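Local coordinates for formimidoylglutamase (Bacillus subtilis, PDB 3M1R), which catalyses the manganese-dependent hydrolysis of N-formimidoyl-L-glutamate to L-glutamate and formamide in histidine degradation, at residues 238-247 and 280-291; 270-279 and 308-319. All blocks are in the same frame, centred on the assembly; numbering follows the deposited sequence.

Contact 1 (238-247 and 280-291); sequences DFIFISVDMD and QPNVAGIEIVEV. With CA (calcium ion), chain B; CA (calcium ion), chain C.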
# COMPACT_ATOMS: atom_id res chain seq x y z
N ASP D 238 17.05 -42.41 14.16
CA ASP D 238 15.96 -42.78 15.04
C ASP D 238 14.75 -41.88 14.88
O ASP D 238 13.62 -42.32 15.12
CB ASP D 238 16.42 -42.77 16.49
CG ASP D 238 17.27 -43.98 16.83
OD1 ASP D 238 16.97 -45.08 16.34
OD2 ASP D 238 18.24 -43.82 17.60
N PHE D 239 14.97 -40.62 14.51
CA PHE D 239 13.89 -39.65 14.36
C PHE D 239 14.09 -38.76 13.15
O PHE D 239 15.22 -38.60 12.66
CB PHE D 239 13.78 -38.76 15.59
CG PHE D 239 13.67 -39.51 16.88
CD1 PHE D 239 14.81 -39.94 17.55
CD2 PHE D 239 12.43 -39.77 17.44
CE1 PHE D 239 14.71 -40.62 18.74
CE2 PHE D 239 12.32 -40.46 18.63
CZ PHE D 239 13.46 -40.88 19.28
N ILE D 240 13.01 -38.16 12.67
CA ILE D 240 13.09 -37.18 11.60
C ILE D 240 12.52 -35.85 12.08
O ILE D 240 11.55 -35.83 12.83
CB ILE D 240 12.35 -37.65 10.34
CG1 ILE D 240 10.86 -37.83 10.64
CG2 ILE D 240 12.93 -38.97 9.83
CD1 ILE D 240 10.16 -38.73 9.66
N PHE D 241 13.16 -34.75 11.68
CA PHE D 241 12.68 -33.41 11.98
C PHE D 241 12.47 -32.69 10.66
O PHE D 241 13.32 -32.73 9.78
CB PHE D 241 13.68 -32.66 12.86
CG PHE D 241 13.24 -31.25 13.22
CD1 PHE D 241 12.39 -31.02 14.29
CD2 PHE D 241 13.70 -30.16 12.50
CE1 PHE D 241 12.00 -29.73 14.62
CE2 PHE D 241 13.32 -28.87 12.83
CZ PHE D 241 12.47 -28.65 13.90
N ILE D 242 11.32 -32.07 10.52
CA ILE D 242 10.96 -31.40 9.28
C ILE D 242 11.16 -29.90 9.46
O ILE D 242 10.49 -29.28 10.28
CB ILE D 242 9.49 -31.65 8.92
CG1 ILE D 242 9.20 -33.14 8.75
CG2 ILE D 242 9.12 -30.90 7.64
CD1 ILE D 242 7.73 -33.40 8.48
N SER D 243 12.07 -29.32 8.68
CA SER D 243 12.28 -27.88 8.70
C SER D 243 11.81 -27.25 7.41
O SER D 243 12.41 -27.45 6.35
CB SER D 243 13.75 -27.53 8.95
OG SER D 243 13.91 -26.12 9.12
N VAL D 244 10.74 -26.48 7.49
CA VAL D 244 10.23 -25.81 6.30
C VAL D 244 10.61 -24.34 6.28
O VAL D 244 10.13 -23.55 7.09
CB VAL D 244 8.71 -25.91 6.20
CG1 VAL D 244 8.27 -25.20 4.91
CG2 VAL D 244 8.29 -27.37 6.19
N ASP D 245 11.50 -23.99 5.36
CA ASP D 245 11.85 -22.61 5.11
C ASP D 245 10.97 -22.19 3.94
O ASP D 245 11.08 -22.72 2.85
CB ASP D 245 13.33 -22.50 4.76
CG ASP D 245 13.76 -21.07 4.44
OD1 ASP D 245 12.95 -20.23 4.00
OD2 ASP D 245 14.95 -20.80 4.63
N MSE D 246 10.07 -21.26 4.20
CA MSE D 246 9.02 -20.95 3.24
C MSE D 246 9.58 -20.37 1.95
O MSE D 246 8.89 -20.36 0.93
CB MSE D 246 7.95 -20.03 3.85
CG MSE D 246 7.11 -20.72 4.94
SE MSE D 246 6.00 -22.24 4.32
CE MSE D 246 4.65 -21.18 3.38
N ASP D 247 10.83 -19.91 1.97
CA ASP D 247 11.37 -19.32 0.75
C ASP D 247 11.76 -20.37 -0.29
O ASP D 247 12.16 -20.03 -1.40
CB ASP D 247 12.49 -18.29 1.01
CG ASP D 247 13.75 -18.92 1.54
OD1 ASP D 247 14.00 -20.13 1.27
OD2 ASP D 247 14.49 -18.19 2.24
N GLN D 280 5.33 -40.71 8.21
CA GLN D 280 6.45 -41.61 8.41
C GLN D 280 6.70 -41.81 9.90
O GLN D 280 6.20 -41.04 10.73
CB GLN D 280 7.69 -41.08 7.67
CG GLN D 280 8.17 -41.98 6.53
CD GLN D 280 7.16 -42.13 5.41
OE1 GLN D 280 7.26 -43.04 4.59
NE2 GLN D 280 6.17 -41.25 5.36
N PRO D 281 7.44 -42.87 10.26
CA PRO D 281 7.65 -43.16 11.69
C PRO D 281 8.62 -42.20 12.38
O PRO D 281 9.61 -41.79 11.79
CB PRO D 281 8.24 -44.59 11.68
CG PRO D 281 8.03 -45.12 10.29
CD PRO D 281 7.99 -43.92 9.39
N ASN D 282 8.31 -41.84 13.62
CA ASN D 282 9.20 -41.10 14.49
C ASN D 282 9.50 -39.67 14.01
O ASN D 282 10.61 -39.15 14.18
CB ASN D 282 10.48 -41.90 14.77
CG ASN D 282 10.18 -43.30 15.34
OD1 ASN D 282 10.58 -44.32 14.75
ND2 ASN D 282 9.48 -43.35 16.47
N VAL D 283 8.49 -39.04 13.43
CA VAL D 283 8.55 -37.62 13.15
C VAL D 283 8.58 -36.87 14.47
O VAL D 283 7.62 -36.89 15.22
CB VAL D 283 7.35 -37.15 12.33
CG1 VAL D 283 7.50 -35.69 11.97
CG2 VAL D 283 7.22 -37.99 11.08
N ALA D 284 9.70 -36.22 14.76
CA ALA D 284 9.90 -35.61 16.07
C ALA D 284 9.37 -34.17 16.16
O ALA D 284 9.16 -33.65 17.25
CB ALA D 284 11.37 -35.66 16.46
N GLY D 285 9.16 -33.53 15.01
CA GLY D 285 8.73 -32.14 15.00
C GLY D 285 8.73 -31.50 13.62
O GLY D 285 9.21 -32.07 12.65
N ILE D 286 8.14 -30.32 13.54
CA ILE D 286 8.19 -29.54 12.33
C ILE D 286 8.30 -28.07 12.74
O ILE D 286 7.72 -27.62 13.74
CB ILE D 286 6.97 -29.81 11.41
CG1 ILE D 286 7.10 -29.02 10.10
CG2 ILE D 286 5.66 -29.47 12.12
CD1 ILE D 286 5.97 -29.30 9.11
N GLU D 287 9.09 -27.32 11.97
CA GLU D 287 9.21 -25.89 12.18
C GLU D 287 8.98 -25.18 10.85
O GLU D 287 9.29 -25.71 9.79
CB GLU D 287 10.58 -25.54 12.74
CG GLU D 287 11.70 -25.78 11.75
CD GLU D 287 13.08 -25.56 12.36
OE1 GLU D 287 13.17 -25.33 13.59
OE2 GLU D 287 14.07 -25.63 11.61
N ILE D 288 8.43 -23.98 10.93
CA ILE D 288 8.27 -23.15 9.75
C ILE D 288 9.01 -21.85 9.96
O ILE D 288 8.81 -21.17 10.98
CB ILE D 288 6.80 -22.87 9.50
CG1 ILE D 288 6.07 -24.21 9.29
CG2 ILE D 288 6.63 -21.92 8.30
CD1 ILE D 288 4.59 -24.05 9.21
N VAL D 289 9.90 -21.53 9.03
CA VAL D 289 10.67 -20.31 9.15
C VAL D 289 10.55 -19.44 7.91
O VAL D 289 10.07 -19.87 6.86
CB VAL D 289 12.18 -20.60 9.43
CG1 VAL D 289 12.35 -21.24 10.79
CG2 VAL D 289 12.78 -21.48 8.33
N GLU D 290 10.97 -18.19 8.09
CA GLU D 290 11.18 -17.22 7.03
C GLU D 290 9.90 -16.63 6.44
O GLU D 290 9.91 -16.06 5.36
CB GLU D 290 12.14 -17.77 5.96
CG GLU D 290 13.57 -17.95 6.49
CD GLU D 290 14.30 -16.61 6.82
OE1 GLU D 290 14.87 -16.47 7.93
OE2 GLU D 290 14.33 -15.70 5.97
N VAL D 291 8.81 -16.73 7.18
CA VAL D 291 7.62 -15.96 6.83
C VAL D 291 7.75 -14.52 7.36
O VAL D 291 8.01 -14.31 8.54
CB VAL D 291 6.35 -16.61 7.39
CG1 VAL D 291 5.13 -15.73 7.13
CG2 VAL D 291 6.18 -17.99 6.76
CA CA B . 16.08 -20.07 2.44
CA CA C . 17.46 -20.62 4.42
O HOH W 1 14.06 -15.61 3.04
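E287 meets S243 and F241 across two neighbouring parallel strands, 239-245 and 283-289, the two strands of a beta-alpha-beta unit in the central sheet of the arginase fold. S243 OG donates to the anti lone pair of E287 OE2 at 2.5 Å. The F241 ring stands nearly perpendicular to the carboxylate (84°) and meets it with its edge, CE2 lying 3.4 Å from E287 CD. With chi1 at 68°, E287 CG sits between its backbone N and carbonyl carbon, and the extended chain beyond it brings the acid alongside S243; S133 and T136 of helix 133-141 hold the same carboxylate. With an alanine here, S243 OG would probably lose this acceptor and a gap would be likely to open beside the F241 ring edge. I240, I242, V244, V283, I286 and I288 line the other face and pack together, I286 CG1 lying 3.7 Å from I242 CG2. Where the strands end, D245 OD2 bridges the two calcium ions and D247 binds one through both carboxylate oxygens. E290, whose OE1 accepts from the backbone N of N130, reaches D247 through a water that donates to D247 OD2 (2.7 Å) and to E290 OE2 (2.9 Å).

Contact 2 (270-279 and 308-319); sequences LLEAVKYIAQ and VLLHALKGMKLS. With PEG (di(hydroxyethyl)ether), chain E.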
# COMPACT_ATOMS: atom_id res chain seq x y z
N LEU D 270 4.32 -28.51 -2.03
CA LEU D 270 4.88 -28.55 -0.68
C LEU D 270 3.92 -29.24 0.28
O LEU D 270 4.32 -30.10 1.07
CB LEU D 270 5.22 -27.14 -0.18
CG LEU D 270 5.82 -26.93 1.22
CD1 LEU D 270 7.10 -27.75 1.41
CD2 LEU D 270 6.08 -25.41 1.54
N LEU D 271 2.64 -28.87 0.21
CA LEU D 271 1.67 -29.41 1.17
C LEU D 271 1.65 -30.94 1.06
O LEU D 271 1.62 -31.63 2.08
CB LEU D 271 0.28 -28.81 0.95
CG LEU D 271 0.13 -27.29 1.12
CD1 LEU D 271 -1.29 -26.84 0.77
CD2 LEU D 271 0.45 -26.88 2.54
N GLU D 272 1.68 -31.45 -0.16
CA GLU D 272 1.59 -32.89 -0.38
C GLU D 272 2.82 -33.57 0.21
O GLU D 272 2.72 -34.61 0.84
CB GLU D 272 1.47 -33.20 -1.88
CG GLU D 272 0.74 -34.49 -2.20
CD GLU D 272 -0.68 -34.52 -1.66
OE1 GLU D 272 -1.22 -35.63 -1.45
OE2 GLU D 272 -1.28 -33.44 -1.45
N ALA D 273 3.98 -32.95 0.04
CA ALA D 273 5.25 -33.51 0.52
C ALA D 273 5.30 -33.55 2.04
O ALA D 273 5.67 -34.56 2.63
CB ALA D 273 6.44 -32.72 -0.04
N VAL D 274 4.94 -32.44 2.67
CA VAL D 274 4.79 -32.40 4.12
C VAL D 274 3.81 -33.49 4.64
O VAL D 274 4.10 -34.16 5.64
CB VAL D 274 4.35 -31.01 4.58
CG1 VAL D 274 4.02 -31.01 6.06
CG2 VAL D 274 5.44 -29.99 4.26
N LYS D 275 2.65 -33.66 3.99
CA LYS D 275 1.71 -34.69 4.45
C LYS D 275 2.34 -36.09 4.35
O LYS D 275 2.25 -36.88 5.28
CB LYS D 275 0.36 -34.63 3.72
CG LYS D 275 -0.49 -35.89 3.98
CD LYS D 275 -1.89 -35.86 3.36
CE LYS D 275 -1.90 -35.36 1.90
NZ LYS D 275 -2.07 -33.86 1.77
N TYR D 276 2.99 -36.38 3.24
CA TYR D 276 3.74 -37.61 3.08
C TYR D 276 4.73 -37.86 4.22
O TYR D 276 4.64 -38.87 4.92
CB TYR D 276 4.47 -37.64 1.73
CG TYR D 276 5.17 -38.96 1.47
CD1 TYR D 276 4.44 -40.11 1.23
CD2 TYR D 276 6.55 -39.04 1.47
CE1 TYR D 276 5.08 -41.33 1.00
CE2 TYR D 276 7.19 -40.25 1.25
CZ TYR D 276 6.45 -41.39 1.01
OH TYR D 276 7.09 -42.59 0.78
N ILE D 277 5.70 -36.95 4.40
CA ILE D 277 6.71 -37.12 5.44
C ILE D 277 6.09 -37.26 6.83
O ILE D 277 6.54 -38.06 7.65
CB ILE D 277 7.69 -35.94 5.45
CG1 ILE D 277 8.58 -35.98 4.20
CG2 ILE D 277 8.53 -35.97 6.72
CD1 ILE D 277 9.22 -34.64 3.86
N ALA D 278 5.04 -36.49 7.09
CA ALA D 278 4.39 -36.47 8.39
C ALA D 278 3.80 -37.83 8.80
O ALA D 278 3.56 -38.08 9.98
CB ALA D 278 3.31 -35.40 8.42
N GLN D 279 3.57 -38.71 7.82
CA GLN D 279 3.02 -40.04 8.07
C GLN D 279 4.08 -41.06 8.47
O GLN D 279 3.76 -42.14 8.96
CB GLN D 279 2.31 -40.58 6.83
CG GLN D 279 1.06 -39.83 6.47
CD GLN D 279 0.41 -40.39 5.23
OE1 GLN D 279 0.90 -40.20 4.12
NE2 GLN D 279 -0.70 -41.10 5.41
N VAL D 308 0.49 -25.67 5.69
CA VAL D 308 1.56 -26.62 5.98
C VAL D 308 1.29 -27.30 7.33
O VAL D 308 1.55 -28.49 7.50
CB VAL D 308 2.94 -25.95 6.01
CG1 VAL D 308 3.98 -26.93 6.48
CG2 VAL D 308 3.31 -25.36 4.65
N LEU D 309 0.81 -26.53 8.30
CA LEU D 309 0.48 -27.05 9.62
C LEU D 309 -0.68 -28.05 9.53
O LEU D 309 -0.60 -29.17 10.05
CB LEU D 309 0.12 -25.91 10.57
CG LEU D 309 1.21 -25.49 11.56
CD1 LEU D 309 2.56 -26.07 11.19
CD2 LEU D 309 1.27 -23.97 11.74
N LEU D 310 -1.75 -27.65 8.85
CA LEU D 310 -2.89 -28.52 8.62
C LEU D 310 -2.50 -29.83 7.95
O LEU D 310 -2.96 -30.87 8.38
CB LEU D 310 -3.98 -27.80 7.82
CG LEU D 310 -4.63 -26.66 8.62
CD1 LEU D 310 -5.51 -25.79 7.74
CD2 LEU D 310 -5.45 -27.22 9.78
N HIS D 311 -1.64 -29.78 6.93
CA HIS D 311 -1.27 -30.98 6.20
C HIS D 311 -0.30 -31.87 6.97
O HIS D 311 -0.32 -33.08 6.83
CB HIS D 311 -0.74 -30.65 4.80
CG HIS D 311 -1.82 -30.28 3.82
ND1 HIS D 311 -2.28 -31.14 2.85
CD2 HIS D 311 -2.53 -29.13 3.68
CE1 HIS D 311 -3.23 -30.54 2.15
NE2 HIS D 311 -3.40 -29.32 2.63
N ALA D 312 0.53 -31.27 7.81
CA ALA D 312 1.36 -32.06 8.69
C ALA D 312 0.49 -32.78 9.72
O ALA D 312 0.68 -33.96 9.99
CB ALA D 312 2.41 -31.18 9.39
N LEU D 313 -0.46 -32.05 10.31
CA LEU D 313 -1.38 -32.65 11.29
C LEU D 313 -2.13 -33.79 10.63
O LEU D 313 -2.29 -34.86 11.21
CB LEU D 313 -2.39 -31.61 11.76
CG LEU D 313 -2.39 -30.97 13.15
CD1 LEU D 313 -1.28 -31.40 14.09
CD2 LEU D 313 -2.43 -29.46 12.98
N LYS D 314 -2.57 -33.56 9.40
CA LYS D 314 -3.27 -34.56 8.62
C LYS D 314 -2.41 -35.82 8.50
O LYS D 314 -2.89 -36.93 8.72
CB LYS D 314 -3.57 -33.99 7.23
CG LYS D 314 -4.40 -34.90 6.34
CD LYS D 314 -4.66 -34.20 5.01
CE LYS D 314 -5.14 -35.17 3.95
NZ LYS D 314 -5.31 -34.50 2.64
N GLY D 315 -1.14 -35.63 8.16
CA GLY D 315 -0.22 -36.74 7.99
C GLY D 315 -0.04 -37.48 9.29
O GLY D 315 -0.03 -38.71 9.31
N MSE D 316 0.08 -36.75 10.39
CA MSE D 316 0.21 -37.40 11.69
C MSE D 316 -1.04 -38.21 12.05
O MSE D 316 -0.93 -39.34 12.52
CB MSE D 316 0.56 -36.39 12.78
CG MSE D 316 1.90 -35.68 12.54
SE MSE D 316 2.15 -34.14 13.70
CE MSE D 316 2.55 -35.13 15.34
N LYS D 317 -2.22 -37.64 11.82
CA LYS D 317 -3.48 -38.33 12.10
C LYS D 317 -3.59 -39.61 11.26
O LYS D 317 -4.20 -40.58 11.68
CB LYS D 317 -4.69 -37.42 11.86
CG LYS D 317 -6.04 -38.08 12.13
CD LYS D 317 -6.91 -37.32 13.13
CE LYS D 317 -8.14 -38.15 13.52
NZ LYS D 317 -9.17 -37.40 14.31
N LEU D 318 -2.96 -39.60 10.10
CA LEU D 318 -3.04 -40.68 9.14
C LEU D 318 -2.03 -41.79 9.42
O LEU D 318 -2.21 -42.93 8.98
CB LEU D 318 -2.77 -40.12 7.75
CG LEU D 318 -3.66 -40.58 6.60
CD1 LEU D 318 -4.95 -41.22 7.12
CD2 LEU D 318 -3.96 -39.40 5.69
N SER D 319 -0.95 -41.46 10.12
CA SER D 319 0.15 -42.40 10.28
C SER D 319 -0.20 -43.55 11.22
O SER D 319 -0.87 -43.33 12.23
CB SER D 319 1.42 -41.69 10.76
OG SER D 319 1.75 -42.05 12.09
C1 PEG E . -5.27 -26.53 0.59
O1 PEG E . -5.07 -27.18 1.83
C2 PEG E . -5.53 -27.55 -0.53
O2 PEG E . -4.50 -28.51 -0.56
C3 PEG E . -4.14 -29.09 -1.80
C4 PEG E . -2.73 -29.69 -1.71
O4 PEG E . -2.81 -31.05 -1.37
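L271 lies over the H311 ring where the segments 270-278 and 308-318 of two helices cross at -30°, their axes 7.2 Å apart at closest. L271 CB sits 3.8 Å from the centroid of the H311 ring, almost on the normal, a CH-pi contact over one face; F194 of the second subunit meets the same ring edge-to-face. Farther along, A278 and G315 pack closely. A278 CB comes within 3.4 Å of A312 O, and a side chain on G315 would run into A278 CB and the carbonyl of K275, so the bare glycine lets the backbones close to 4.5 Å between K275 CA and G315 CA. Toward the sheet aliphatic side chains meet, V274 CG1 resting 3.7 Å from A312 CB.

Another flank is buried but polar. K275 has CG anti to the backbone N (chi1 167°) and bends at chi3 and chi4, which brings NZ to the H311 ring edge, in plane and 2.9 Å from ND1. Its salt bridge to E272 rests on a long, weak hydrogen bond to OE2, and nearby K314 NZ pairs with E77 and with E193 of the second subunit. A diethylene glycol molecule, probably from the crystallisation liquor, spans H311 NE2 and E272. The open side is the C-terminal end, where partly exposed Q279 lies alongside exposed L318, NE2 3.2 Å from L318 CG. Helix 222-234 flanks A273 and I277, while V274 and A312 rest on I286 of strand 283-289.

In the fold
Helix 267-278 of contact 2 is the crossover between the two strands of contact 1, so the segments of the two contacts alternate along the chain. Their centres lie about 11 Å apart, and the helix pair covers the aliphatic face of the strands: I277 CG2 reaches I242 CD1 at 3.2 Å, while L309 CD1 meets I288 CD1 at 3.5 Å. The metal site lies at the C-terminal end of strand 239-245, where N130, D153, H155 and D157 complete the coordination begun by contact 1; calcium occupies the positions inferred to hold manganese. Contact 2 does not reach this site, the L270 side chain being about 8 Å from that of D245 and about 11 Å from a calcium ion.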